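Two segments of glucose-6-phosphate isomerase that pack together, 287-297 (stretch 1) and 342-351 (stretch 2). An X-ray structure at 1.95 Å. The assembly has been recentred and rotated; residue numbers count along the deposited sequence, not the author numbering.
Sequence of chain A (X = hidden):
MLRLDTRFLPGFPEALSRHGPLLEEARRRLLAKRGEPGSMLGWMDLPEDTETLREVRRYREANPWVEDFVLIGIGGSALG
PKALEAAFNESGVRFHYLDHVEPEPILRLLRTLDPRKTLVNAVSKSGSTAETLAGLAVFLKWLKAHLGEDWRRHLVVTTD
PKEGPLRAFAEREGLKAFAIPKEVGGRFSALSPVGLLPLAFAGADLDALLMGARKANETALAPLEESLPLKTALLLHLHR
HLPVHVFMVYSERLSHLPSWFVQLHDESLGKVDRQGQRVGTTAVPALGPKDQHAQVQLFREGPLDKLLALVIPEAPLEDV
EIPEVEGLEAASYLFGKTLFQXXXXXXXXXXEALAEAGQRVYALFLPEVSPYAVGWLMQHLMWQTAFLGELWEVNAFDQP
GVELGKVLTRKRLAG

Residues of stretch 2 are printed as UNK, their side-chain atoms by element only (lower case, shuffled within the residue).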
# COMPACT_ATOMS: atom_id res chain seq x y z
N LEU A 287 4.03 -0.98 7.30
CA LEU A 287 3.75 -2.30 7.82
C LEU A 287 5.01 -2.85 8.47
O LEU A 287 6.11 -2.62 7.98
CB LEU A 287 3.30 -3.25 6.70
CG LEU A 287 1.95 -2.95 6.03
CD1 LEU A 287 1.70 -3.97 4.91
CD2 LEU A 287 0.84 -3.02 7.07
N GLY A 288 4.84 -3.57 9.57
CA GLY A 288 5.98 -4.15 10.26
C GLY A 288 5.93 -5.66 10.13
O GLY A 288 4.85 -6.25 10.18
N PRO A 289 7.09 -6.32 9.97
CA PRO A 289 8.44 -5.74 9.92
C PRO A 289 8.97 -5.31 8.54
O PRO A 289 10.05 -4.73 8.46
CB PRO A 289 9.30 -6.84 10.52
CG PRO A 289 8.66 -8.06 9.94
CD PRO A 289 7.16 -7.78 10.12
N LYS A 290 8.23 -5.58 7.46
CA LYS A 290 8.72 -5.25 6.12
C LYS A 290 9.22 -3.81 5.95
O LYS A 290 10.19 -3.57 5.22
CB LYS A 290 7.67 -5.58 5.04
CG LYS A 290 6.50 -4.60 4.96
CD LYS A 290 5.50 -5.01 3.87
CE LYS A 290 4.83 -6.34 4.20
NZ LYS A 290 3.75 -6.73 3.24
N ASP A 291 8.59 -2.84 6.61
CA ASP A 291 9.05 -1.47 6.46
C ASP A 291 10.31 -1.12 7.25
O ASP A 291 10.79 0.02 7.20
CB ASP A 291 7.91 -0.49 6.74
CG ASP A 291 7.06 -0.26 5.50
OD1 ASP A 291 7.66 0.05 4.44
OD2 ASP A 291 5.82 -0.37 5.57
N GLN A 292 10.86 -2.10 7.96
CA GLN A 292 12.11 -1.90 8.68
C GLN A 292 13.15 -1.99 7.56
O GLN A 292 14.31 -1.60 7.71
CB GLN A 292 12.35 -3.02 9.70
CG GLN A 292 11.31 -3.12 10.81
CD GLN A 292 11.46 -4.37 11.67
OE1 GLN A 292 10.61 -4.65 12.52
NE2 GLN A 292 12.52 -5.13 11.44
N HIS A 293 12.69 -2.50 6.42
CA HIS A 293 13.52 -2.69 5.23
C HIS A 293 13.07 -1.75 4.12
O HIS A 293 13.16 -2.11 2.94
CB HIS A 293 13.39 -4.13 4.72
CG HIS A 293 13.68 -5.18 5.74
ND1 HIS A 293 14.91 -5.77 5.88
CD2 HIS A 293 12.88 -5.76 6.68
CE1 HIS A 293 14.87 -6.67 6.85
NE2 HIS A 293 13.65 -6.68 7.35
N ALA A 294 12.59 -0.56 4.47
CA ALA A 294 12.15 0.38 3.44
C ALA A 294 11.97 1.82 3.92
O ALA A 294 12.48 2.75 3.30
CB ALA A 294 10.86 -0.12 2.79
N GLN A 295 11.23 2.01 5.00
CA GLN A 295 10.99 3.36 5.50
C GLN A 295 11.69 3.69 6.81
O GLN A 295 11.97 4.86 7.09
CB GLN A 295 9.49 3.61 5.64
CG GLN A 295 8.71 3.42 4.35
CD GLN A 295 7.24 3.77 4.51
OE1 GLN A 295 6.88 4.95 4.59
NE2 GLN A 295 6.39 2.76 4.56
N VAL A 296 11.96 2.67 7.62
CA VAL A 296 12.60 2.88 8.91
C VAL A 296 13.94 3.59 8.81
O VAL A 296 14.30 4.36 9.70
CB VAL A 296 12.79 1.54 9.66
CG1 VAL A 296 13.69 1.72 10.87
CG2 VAL A 296 11.43 1.02 10.11
N GLN A 297 14.68 3.34 7.73
CA GLN A 297 15.97 4.00 7.53
C GLN A 297 15.76 5.51 7.58
O GLN A 297 16.51 6.23 8.25
CB GLN A 297 16.60 3.57 6.20
CG GLN A 297 17.78 4.42 5.72
CD GLN A 297 18.90 4.54 6.75
OE1 GLN A 297 19.32 3.55 7.36
NE2 GLN A 297 19.39 5.76 6.94
N UNK A 342 9.08 -13.87 16.95
CA UNK A 342 9.97 -13.05 16.13
C UNK A 342 9.28 -11.73 15.80
O UNK A 342 9.86 -10.66 15.97
c UNK A 342 11.22 -12.99 13.86
c UNK A 342 11.60 -13.88 12.68
c UNK A 342 10.33 -13.78 14.83
c UNK A 342 12.46 -12.48 14.58
N UNK A 343 8.05 -11.82 15.33
CA UNK A 343 7.26 -10.65 14.97
C UNK A 343 7.23 -9.66 16.13
O UNK A 343 7.54 -8.48 15.95
c UNK A 343 5.20 -8.98 13.42
c UNK A 343 5.83 -11.09 14.62
c UNK A 343 4.72 -10.06 14.38
c UNK A 343 3.48 -10.77 13.82
N UNK A 344 6.89 -10.16 17.31
CA UNK A 344 6.81 -9.34 18.52
C UNK A 344 8.15 -8.70 18.85
O UNK A 344 8.23 -7.52 19.17
c UNK A 344 4.34 -7.48 21.62
c UNK A 344 6.37 -10.19 19.72
c UNK A 344 5.30 -9.56 20.62
n UNK A 344 4.81 -7.38 23.03
c UNK A 344 5.42 -8.05 20.70
N UNK A 345 9.21 -9.49 18.78
CA UNK A 345 10.54 -9.00 19.07
C UNK A 345 10.92 -7.86 18.13
O UNK A 345 11.47 -6.85 18.56
c UNK A 345 11.55 -10.13 18.96
N UNK A 346 10.62 -8.02 16.84
CA UNK A 346 10.95 -6.98 15.87
C UNK A 346 10.14 -5.71 16.10
O UNK A 346 10.64 -4.60 15.91
c UNK A 346 11.59 -8.65 14.05
c UNK A 346 11.66 -8.81 12.55
o UNK A 346 12.35 -8.00 11.90
c UNK A 346 10.72 -7.47 14.45
o UNK A 346 11.02 -9.75 12.02
N UNK A 347 8.89 -5.87 16.52
CA UNK A 347 8.03 -4.72 16.77
C UNK A 347 8.57 -3.92 17.96
O UNK A 347 8.76 -2.71 17.87
c UNK A 347 6.60 -5.19 17.05
N UNK A 348 8.83 -4.62 19.06
CA UNK A 348 9.36 -3.96 20.26
C UNK A 348 10.70 -3.32 19.95
O UNK A 348 10.96 -2.18 20.35
o UNK A 348 6.17 -4.88 22.87
c UNK A 348 9.54 -4.97 21.40
c UNK A 348 8.26 -5.59 21.97
o UNK A 348 7.89 -3.53 23.15
c UNK A 348 7.38 -4.59 22.71
N UNK A 349 11.54 -4.05 19.22
CA UNK A 349 12.87 -3.59 18.84
C UNK A 349 12.80 -2.31 18.02
O UNK A 349 13.53 -1.36 18.28
c UNK A 349 13.60 -4.68 18.07
N UNK A 350 11.93 -2.29 17.02
CA UNK A 350 11.79 -1.12 16.16
C UNK A 350 11.20 0.07 16.92
O UNK A 350 11.62 1.22 16.72
c UNK A 350 10.90 -1.42 14.95
c UNK A 350 10.70 -0.17 14.10
o UNK A 350 11.52 -2.44 14.15
N UNK A 351 10.23 -0.21 17.78
CA UNK A 351 9.59 0.81 18.60
C UNK A 351 10.69 1.53 19.39
O UNK A 351 10.76 2.76 19.40
c UNK A 351 6.64 1.45 22.56
c UNK A 351 6.37 2.75 22.18
c UNK A 351 7.36 0.62 21.70
c UNK A 351 8.57 0.15 19.53
c UNK A 351 7.54 2.40 20.11
c UNK A 351 6.82 3.24 20.96
o UNK A 351 5.66 3.56 23.03
c UNK A 351 7.82 1.08 20.47

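Stretch 2 is helical throughout, so its side chains can be read one at a time against the loop, 3-10 turn and helix start of stretch 1. Position 342 carries four carbons, forked at the second, with no heteroatom; none reaches stretch 1. A chain branching one carbon beyond CB is leucine, Leu-342.

Position 343 has the same four forked carbons. Its CA-to-CB bond points sideways, yet the end of the chain comes nearer, and one terminal carbon lies against the ring of Pro-289. This is Leu-343, with chi1 t and chi2 p; its CD1 is 4.0 Å from Pro-289 CD, an apolar contact, and 4.3 Å from Gly-288 O.

At 344, four carbons in a row end in nitrogen, which identifies Lys-344. It is out of reach of stretch 1. Position 345 holds a single carbon, also out of reach: Ala-345.

Position 346 has three carbons, the third carrying two oxygens, so by length and carboxylate it is glutamate. The CA-to-CB bond points toward stretch 1, and one oxygen reaches both Pro-289 and Gln-292. In Glu-346, then, OE1 accepts a hydrogen bond from Gln-292 NE2 at 2.9 Å with an N-H...acceptor angle of 141°, bent but well within range, and sits 3.5 Å from Pro-289 CB.

Position 347 shows one carbon, directed sideways, its CB 6.1 Å from Gln-292 OE1. It is Ala-347, whose CA is nevertheless only 6.8 Å from the CA of Gly-288, a close backbone approach between two small residues.

Position 348 repeats the pattern of three carbons and a terminal pair of oxygens, but lies out of reach of stretch 1. As Glu-348 it pairs within the helix: its OE2 is 2.9 Å from Lys-344 NZ, a salt bridge one helical turn apart. Position 349 has one carbon, pointing sideways, and is Ala-349.

At 350, CB carries one oxygen and one carbon, the branched pattern of threonine, and points toward stretch 1. In Thr-350, OG1 lies 2.9 Å from Gln-292 OE1 and also 2.9 Å from the backbone O of Glu-346; the geometry leaves its hydrogen bonding open. The methyl CG2 is 4.2 Å from Val-296 CG2.

Position 351 has one carbon leading to a six-carbon ring bearing an oxygen: Tyr-351, out of reach of stretch 1.

The contact is therefore small, burying 274 Å² over both sides, and rests on side chains at 343, 346 and 350, spaced three and four residues apart so that they follow one side of the helix. Gln-292, with chi1 m and chi2 t, extends toward that side and places its amide nitrogen by Glu-346 and its amide oxygen by Thr-350. Apolar contacts flank this polar centre: Pro-289 with Leu-343, and the methyls of Val-296 and Thr-350. On stretch 1, backbone hydrogen bonds such as Gln-292 N to Pro-289 O (2.8 Å) tie together the turn that carries two of these contacting residues.

Stretch 2 342-351: LLKAEAEATY
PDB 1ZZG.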